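Local coordinates for ribonucleoside-diphosphate reductase (PDB 5IM3), which probably reduces ribonucleoside diphosphates to the deoxyribonucleotides needed for DNA synthesis, and binds dATP as an allosteric enzyme, at residues P787-N791 with Y848-F852; V860-S864 with M894-L900; L586-I590 with A768-T772. One frame throughout, in Å; residues are numbered along the deposited sequence.

Contact 1 of 3, residues P787-N791 with Y848-F852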
# COMPACT_ATOMS: atom_id res chain seq x y z
N PRO A 787 34.69 -3.62 6.35
CA PRO A 787 34.40 -3.25 7.74
C PRO A 787 33.71 -4.40 8.44
O PRO A 787 33.03 -5.22 7.82
CB PRO A 787 33.47 -2.04 7.59
CG PRO A 787 32.82 -2.24 6.26
CD PRO A 787 33.86 -2.88 5.39
N THR A 788 33.90 -4.47 9.76
CA THR A 788 33.26 -5.51 10.54
C THR A 788 31.76 -5.52 10.27
O THR A 788 31.08 -4.50 10.40
CB THR A 788 33.52 -5.28 12.04
OG1 THR A 788 34.93 -5.25 12.27
CG2 THR A 788 32.89 -6.38 12.89
N TYR A 789 31.24 -6.68 9.86
CA TYR A 789 29.81 -6.79 9.59
C TYR A 789 29.00 -6.73 10.89
O TYR A 789 27.93 -6.12 10.92
CB TYR A 789 29.51 -8.08 8.83
CG TYR A 789 28.10 -8.15 8.31
CD1 TYR A 789 27.70 -7.41 7.20
CD2 TYR A 789 27.15 -8.95 8.92
CE1 TYR A 789 26.41 -7.46 6.72
CE2 TYR A 789 25.85 -9.02 8.45
CZ TYR A 789 25.49 -8.27 7.35
OH TYR A 789 24.20 -8.32 6.87
N GLN A 790 29.51 -7.34 11.96
CA GLN A 790 28.88 -7.21 13.27
C GLN A 790 29.89 -7.63 14.33
O GLN A 790 30.59 -8.63 14.17
CB GLN A 790 27.61 -8.05 13.37
CG GLN A 790 27.77 -9.49 12.92
CD GLN A 790 26.46 -10.25 12.92
OE1 GLN A 790 25.44 -9.76 13.42
NE2 GLN A 790 26.47 -11.45 12.36
N ASN A 791 29.95 -6.84 15.41
CA ASN A 791 30.89 -7.10 16.50
C ASN A 791 30.52 -8.34 17.31
O ASN A 791 31.28 -8.70 18.22
CB ASN A 791 30.96 -5.89 17.42
CG ASN A 791 31.45 -4.64 16.71
OD1 ASN A 791 32.45 -4.68 15.99
ND2 ASN A 791 30.75 -3.53 16.90
N TYR A 848 34.22 1.26 16.69
CA TYR A 848 33.57 -0.04 16.53
C TYR A 848 32.21 0.09 15.87
O TYR A 848 31.32 -0.73 16.09
CB TYR A 848 33.49 -0.75 17.88
CG TYR A 848 34.87 -1.18 18.29
CD1 TYR A 848 35.40 -2.38 17.85
CD2 TYR A 848 35.68 -0.36 19.05
CE1 TYR A 848 36.66 -2.77 18.20
CE2 TYR A 848 36.95 -0.74 19.40
CZ TYR A 848 37.44 -1.95 18.97
OH TYR A 848 38.71 -2.34 19.32
N ALA A 849 32.06 1.11 15.03
CA ALA A 849 30.90 1.17 14.16
C ALA A 849 30.94 -0.03 13.22
O ALA A 849 32.00 -0.47 12.78
CB ALA A 849 30.90 2.47 13.37
N THR A 850 29.76 -0.56 12.93
CA THR A 850 29.60 -1.74 12.10
C THR A 850 29.41 -1.34 10.63
O THR A 850 29.31 -0.15 10.29
CB THR A 850 28.46 -2.58 12.69
OG1 THR A 850 29.02 -3.61 13.51
CG2 THR A 850 27.56 -3.19 11.63
N ALA A 851 29.42 -2.33 9.74
CA ALA A 851 29.35 -2.05 8.30
C ALA A 851 28.14 -1.20 7.92
O ALA A 851 28.24 -0.32 7.07
CB ALA A 851 29.33 -3.37 7.53
N PHE A 852 26.98 -1.47 8.53
CA PHE A 852 25.77 -0.74 8.16
C PHE A 852 25.62 0.59 8.88
O PHE A 852 24.69 1.34 8.56
CB PHE A 852 24.53 -1.59 8.41
CG PHE A 852 24.15 -2.45 7.25
CD1 PHE A 852 23.71 -1.87 6.07
CD2 PHE A 852 24.23 -3.83 7.32
CE1 PHE A 852 23.36 -2.64 4.99
CE2 PHE A 852 23.88 -4.61 6.24
CZ PHE A 852 23.44 -4.02 5.07
O HOH W 1 33.41 -2.85 14.58
O HOH W 2 27.22 -5.66 15.70
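Asn791 reaches across to Tyr848 and joins two loops of the ten-stranded alpha/beta barrel domain: residues 787-791 lead into strand 792-795, while the loop holding residues 848-852 links helix 842-847 to helix 856-866. Asparagine suits its position because its short amide offers a donor and an acceptor side by side. With CG anti to its own carbonyl carbon, ND2 meets Tyr848 O at 3.0 Å along a fairly straight path (161°). The acceptor lies nearly in the amide plane, and the donor approaches on a lone pair in the carbonyl plane. ND2 also bonds Gly832 O, while OD1 bonds Asn806 ND2 and accepts a hydrogen bond from a water that also donates to Ala849 O, so the amide cannot easily flip. OD1 lies at the edge of the Tyr848 ring, whose plane is turned 70° from the amide; at the far end of the ring Tyr848 OH bonds Asp812.

Separately, Ala851 N donates a hydrogen bond to Thr788 O at 2.8 Å, a more bent one. CB of Ala851 points toward the other loop and lies 3.9 Å from Pro787 CG; so short a methyl lets the backbones come close, the CA atoms of Tyr789 and Ala851 being 4.9 Å apart. Tyr789 starts off pointing away from the other loop, but with CG anti to its backbone N (chi1 -170°) its side chain lies beside that of Phe852, the two pointing the same way. CE1 of Tyr789 lies 3.8 Å from CE2 of Phe852, and OH of Tyr789 sits at the Phe852 edge, in the plane of that ring.

Contact 2 of 3, residues V860-S864 with M894-L900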
# COMPACT_ATOMS: atom_id res chain seq x y z
N VAL A 860 33.92 4.03 -0.17
CA VAL A 860 34.23 4.34 -1.57
C VAL A 860 35.52 5.15 -1.66
O VAL A 860 36.41 4.84 -2.46
CB VAL A 860 33.05 5.09 -2.21
CG1 VAL A 860 33.42 5.59 -3.60
CG2 VAL A 860 31.83 4.18 -2.28
N GLU A 861 35.63 6.21 -0.85
CA GLU A 861 36.82 7.06 -0.90
C GLU A 861 38.07 6.27 -0.53
O GLU A 861 39.14 6.49 -1.12
CB GLU A 861 36.65 8.26 0.03
CG GLU A 861 36.16 9.51 -0.67
CD GLU A 861 37.16 10.06 -1.66
OE1 GLU A 861 38.34 9.67 -1.60
OE2 GLU A 861 36.76 10.88 -2.52
N ALA A 862 37.97 5.37 0.44
CA ALA A 862 39.10 4.53 0.80
C ALA A 862 39.49 3.64 -0.37
O ALA A 862 40.67 3.53 -0.72
CB ALA A 862 38.76 3.68 2.02
N ALA A 863 38.50 2.99 -1.00
CA ALA A 863 38.79 2.15 -2.15
C ALA A 863 39.36 2.97 -3.30
O ALA A 863 40.25 2.51 -4.02
CB ALA A 863 37.52 1.42 -2.59
N SER A 864 38.88 4.21 -3.46
CA SER A 864 39.39 5.07 -4.53
C SER A 864 40.89 5.31 -4.38
O SER A 864 41.62 5.30 -5.38
CB SER A 864 38.65 6.41 -4.52
OG SER A 864 39.20 7.29 -5.48
N MET A 894 29.22 8.28 -7.29
CA MET A 894 30.46 8.59 -6.59
C MET A 894 31.53 7.55 -6.88
O MET A 894 32.70 7.90 -7.10
CB MET A 894 30.19 8.69 -5.09
CG MET A 894 31.43 8.94 -4.23
SD MET A 894 31.07 8.83 -2.47
CE MET A 894 32.68 9.21 -1.78
N ALA A 895 31.16 6.27 -6.88
CA ALA A 895 32.12 5.21 -7.17
C ALA A 895 32.77 5.43 -8.53
O ALA A 895 33.99 5.29 -8.68
CB ALA A 895 31.43 3.85 -7.12
N TRP A 896 31.97 5.77 -9.54
CA TRP A 896 32.52 6.06 -10.86
C TRP A 896 33.31 7.37 -10.85
O TRP A 896 34.41 7.45 -11.40
CB TRP A 896 31.38 6.12 -11.88
CG TRP A 896 31.80 6.44 -13.27
CD1 TRP A 896 32.50 5.64 -14.13
CD2 TRP A 896 31.55 7.66 -13.99
NE1 TRP A 896 32.70 6.27 -15.33
CE2 TRP A 896 32.12 7.52 -15.27
CE3 TRP A 896 30.89 8.85 -13.67
CZ2 TRP A 896 32.06 8.52 -16.23
CZ3 TRP A 896 30.83 9.84 -14.62
CH2 TRP A 896 31.41 9.67 -15.89
N PHE A 897 32.75 8.40 -10.22
CA PHE A 897 33.41 9.70 -10.18
C PHE A 897 34.78 9.63 -9.51
O PHE A 897 35.65 10.46 -9.79
CB PHE A 897 32.50 10.71 -9.46
CG PHE A 897 32.94 12.13 -9.59
CD1 PHE A 897 32.83 12.81 -10.79
CD2 PHE A 897 33.45 12.81 -8.49
CE1 PHE A 897 33.24 14.13 -10.90
CE2 PHE A 897 33.85 14.13 -8.59
CZ PHE A 897 33.74 14.78 -9.80
N ARG A 898 34.99 8.65 -8.63
CA ARG A 898 36.23 8.53 -7.87
C ARG A 898 37.21 7.54 -8.49
O ARG A 898 38.17 7.13 -7.82
CB ARG A 898 35.93 8.14 -6.42
CG ARG A 898 35.18 9.20 -5.63
CD ARG A 898 36.03 10.45 -5.45
NE ARG A 898 35.29 11.55 -4.86
CZ ARG A 898 35.78 12.77 -4.70
NH1 ARG A 898 37.02 13.05 -5.09
NH2 ARG A 898 35.03 13.72 -4.16
N GLY A 899 36.99 7.15 -9.74
CA GLY A 899 37.96 6.34 -10.44
C GLY A 899 37.99 4.89 -10.06
O GLY A 899 39.00 4.22 -10.30
N LEU A 900 36.92 4.36 -9.47
CA LEU A 900 36.89 2.94 -9.15
C LEU A 900 36.69 2.12 -10.42
O LEU A 900 36.00 2.54 -11.36
CB LEU A 900 35.77 2.64 -8.15
CG LEU A 900 35.99 3.10 -6.71
CD1 LEU A 900 34.78 2.75 -5.87
CD2 LEU A 900 37.25 2.49 -6.10
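Glu861 and Arg898 form a salt bridge in which the carboxylate oxygen sits over a face of the guanidinium group. OE2 of Glu861 is 2.8 Å from NE of Arg898 and 3.0 Å from its CZ, yet no N-H points at it, and the carboxylate and guanidinium planes stand 63° apart. The attraction is therefore one of charge, without the directionality of a paired-edge bridge. Bends at chi2 in both chains bring the groups together, and the opposite face of the guanidinium receives CD2 of Phe897. Each charge also has a long, weak second partner, Arg865 for Glu861 and Glu741 for Arg898.

The setting is the packing of helix 856-866 against the C-terminal end of helix 885-897. That end is closed by a Schellman motif: Leu900 N bonds Ala895 O and Gly899 N bonds Trp896 O, with Gly899 at the C' position, where its positive phi is readily tolerated. The turn presents Arg898 O to Ser864, whose hydroxyl, small and able to donate, reaches it at 2.6 Å between OG and O, on a lone pair in the carbonyl plane.

Apolar groups fill the rest. Val860 has CG1 anti to its backbone N (chi1 172°), which sends that methyl toward the neighbouring helix at Ala895, 3.8 Å from its CA, and toward Leu900 beyond the helix end, 3.9 Å from its CD1. The long, flexible Met894 runs extended across Glu861, so that its CE lies 3.7 Å from Glu861 CG. Leu900 brings its second methyl, CD2, to 3.7 Å from Ala863 CB, a small residue that lets the branch lie close to the helix backbone.

Contact 3 of 3, residues L586-I590 with A768-T772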
# COMPACT_ATOMS: atom_id res chain seq x y z
N LEU A 586 34.73 -13.47 -11.60
CA LEU A 586 33.61 -13.81 -10.74
C LEU A 586 33.48 -12.86 -9.55
O LEU A 586 32.37 -12.53 -9.12
CB LEU A 586 33.76 -15.26 -10.25
CG LEU A 586 32.71 -15.77 -9.25
CD1 LEU A 586 31.31 -15.73 -9.85
CD2 LEU A 586 33.06 -17.18 -8.81
N CYS A 587 34.61 -12.40 -9.01
CA CYS A 587 34.62 -11.59 -7.80
C CYS A 587 34.96 -10.12 -8.05
O CYS A 587 35.02 -9.35 -7.09
CB CYS A 587 35.60 -12.20 -6.79
SG CYS A 587 35.18 -13.91 -6.34
N THR A 588 35.19 -9.74 -9.30
CA THR A 588 35.25 -8.34 -9.74
C THR A 588 36.47 -7.59 -9.22
O THR A 588 36.40 -6.39 -8.96
CB THR A 588 33.97 -7.57 -9.36
OG1 THR A 588 33.98 -7.27 -7.96
CG2 THR A 588 32.73 -8.39 -9.71
N GLU A 589 37.62 -8.27 -9.09
CA GLU A 589 38.87 -7.60 -8.75
C GLU A 589 39.97 -7.82 -9.78
O GLU A 589 41.06 -7.26 -9.62
CB GLU A 589 39.36 -8.05 -7.37
CG GLU A 589 40.16 -9.36 -7.33
CD GLU A 589 39.29 -10.59 -7.51
OE1 GLU A 589 38.08 -10.44 -7.77
OE2 GLU A 589 39.83 -11.71 -7.38
N ILE A 590 39.73 -8.62 -10.81
CA ILE A 590 40.74 -8.99 -11.79
C ILE A 590 40.44 -8.29 -13.11
O ILE A 590 39.29 -8.20 -13.53
CB ILE A 590 40.78 -10.52 -11.98
CG1 ILE A 590 41.04 -11.21 -10.64
CG2 ILE A 590 41.82 -10.92 -13.00
CD1 ILE A 590 42.36 -10.84 -9.98
N ALA A 768 45.92 -7.29 -6.61
CA ALA A 768 44.47 -7.37 -6.69
C ALA A 768 43.96 -7.76 -5.31
O ALA A 768 44.51 -8.67 -4.69
CB ALA A 768 44.02 -8.39 -7.74
N ILE A 769 42.93 -7.06 -4.83
CA ILE A 769 42.36 -7.32 -3.51
C ILE A 769 41.11 -8.15 -3.73
O ILE A 769 40.06 -7.64 -4.14
CB ILE A 769 42.07 -6.02 -2.75
CG1 ILE A 769 43.35 -5.22 -2.55
CG2 ILE A 769 41.43 -6.34 -1.40
CD1 ILE A 769 43.13 -3.86 -1.90
N ALA A 770 41.21 -9.44 -3.44
CA ALA A 770 40.14 -10.40 -3.58
C ALA A 770 39.53 -10.72 -2.22
O ALA A 770 40.13 -10.44 -1.18
CB ALA A 770 40.66 -11.69 -4.22
N PRO A 771 38.33 -11.31 -2.19
CA PRO A 771 37.80 -11.79 -0.91
C PRO A 771 38.73 -12.82 -0.30
O PRO A 771 39.48 -13.50 -1.00
CB PRO A 771 36.44 -12.40 -1.30
CG PRO A 771 36.08 -11.72 -2.59
CD PRO A 771 37.38 -11.50 -3.29
N THR A 772 38.68 -12.93 1.03
CA THR A 772 39.61 -13.77 1.78
C THR A 772 38.88 -14.54 2.86
O THR A 772 39.40 -14.72 3.97
CB THR A 772 40.72 -12.93 2.41
OG1 THR A 772 40.15 -12.05 3.39
CG2 THR A 772 41.45 -12.10 1.36
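Glu589 reaches across to the backbone of 769-770 by its flank, its chain lying alongside the extended segment. Its CG stands between the backbone N and the carbonyl carbon (chi1 83°), the crowded position, and a bend at chi2 (-74°) then carries the carboxylate along the neighbouring chain. CB comes first, 3.3 Å from Ile769 O, and the far end follows, with OE2 3.3 Å from Ala770 CB. Alanine suits this spot because its methyl is short enough for a carboxylate to lie beside it.

On one flank of the glutamate, Ala768 directs its CB at the other segment, 3.7 Å from Glu589 O and equally 3.7 Å from Ile590 CD1. Ile590 begins across the line of contact, and the torsions of its longer branch swing CD1 round to that methyl; the branched chain also packs on Leu604 and on Cys602, which is disulfide-bonded to Cys373. On the other flank Cys587 meets Pro771 through carbon: CB lies 4.0 Å from Pro771 CD, where the rigid ring gives it a fixed apolar edge.

Residues 585-589 form the Asn-Leu-Cys-Thr-Glu sequence of the finger loop that this family threads through the ten-stranded barrel, consistent with a place inside the barrel, near the active site, as in relatives. Asn585 steadies the turn, its OD1 accepting hydrogen bonds from the backbone N of both Glu589 and Ile590. Ala873 ties the two sides together, since it makes backbone hydrogen bonds with Glu589 as well as with Ile769.

With no polar bond between the segments themselves, the contact is non-directional van der Waals packing, and the Glu589 carboxylate gets its hydrogen bonds from residues flanking the segments.

All three contacts fall within the barrel domain and follow one another along the chain: contact 3 closes first, then contact 1, then contact 2. The centres of contacts 2 and 3 lie about 16 Å apart, with nearest atoms about 7 Å apart; those of contacts 1 and 2 are about 20 Å apart, and those of contacts 1 and 3 about 21 Å. None touches another. Helix 773-779 lies between 768-772 of contact 3 and 787-791 of contact 1, and 848-852 of contact 1 is followed by helix 856-866 of contact 2. Contact 3 thus links the finger loop to the much later 768-772, while contacts 1 and 2 join parts of the chain that come after it.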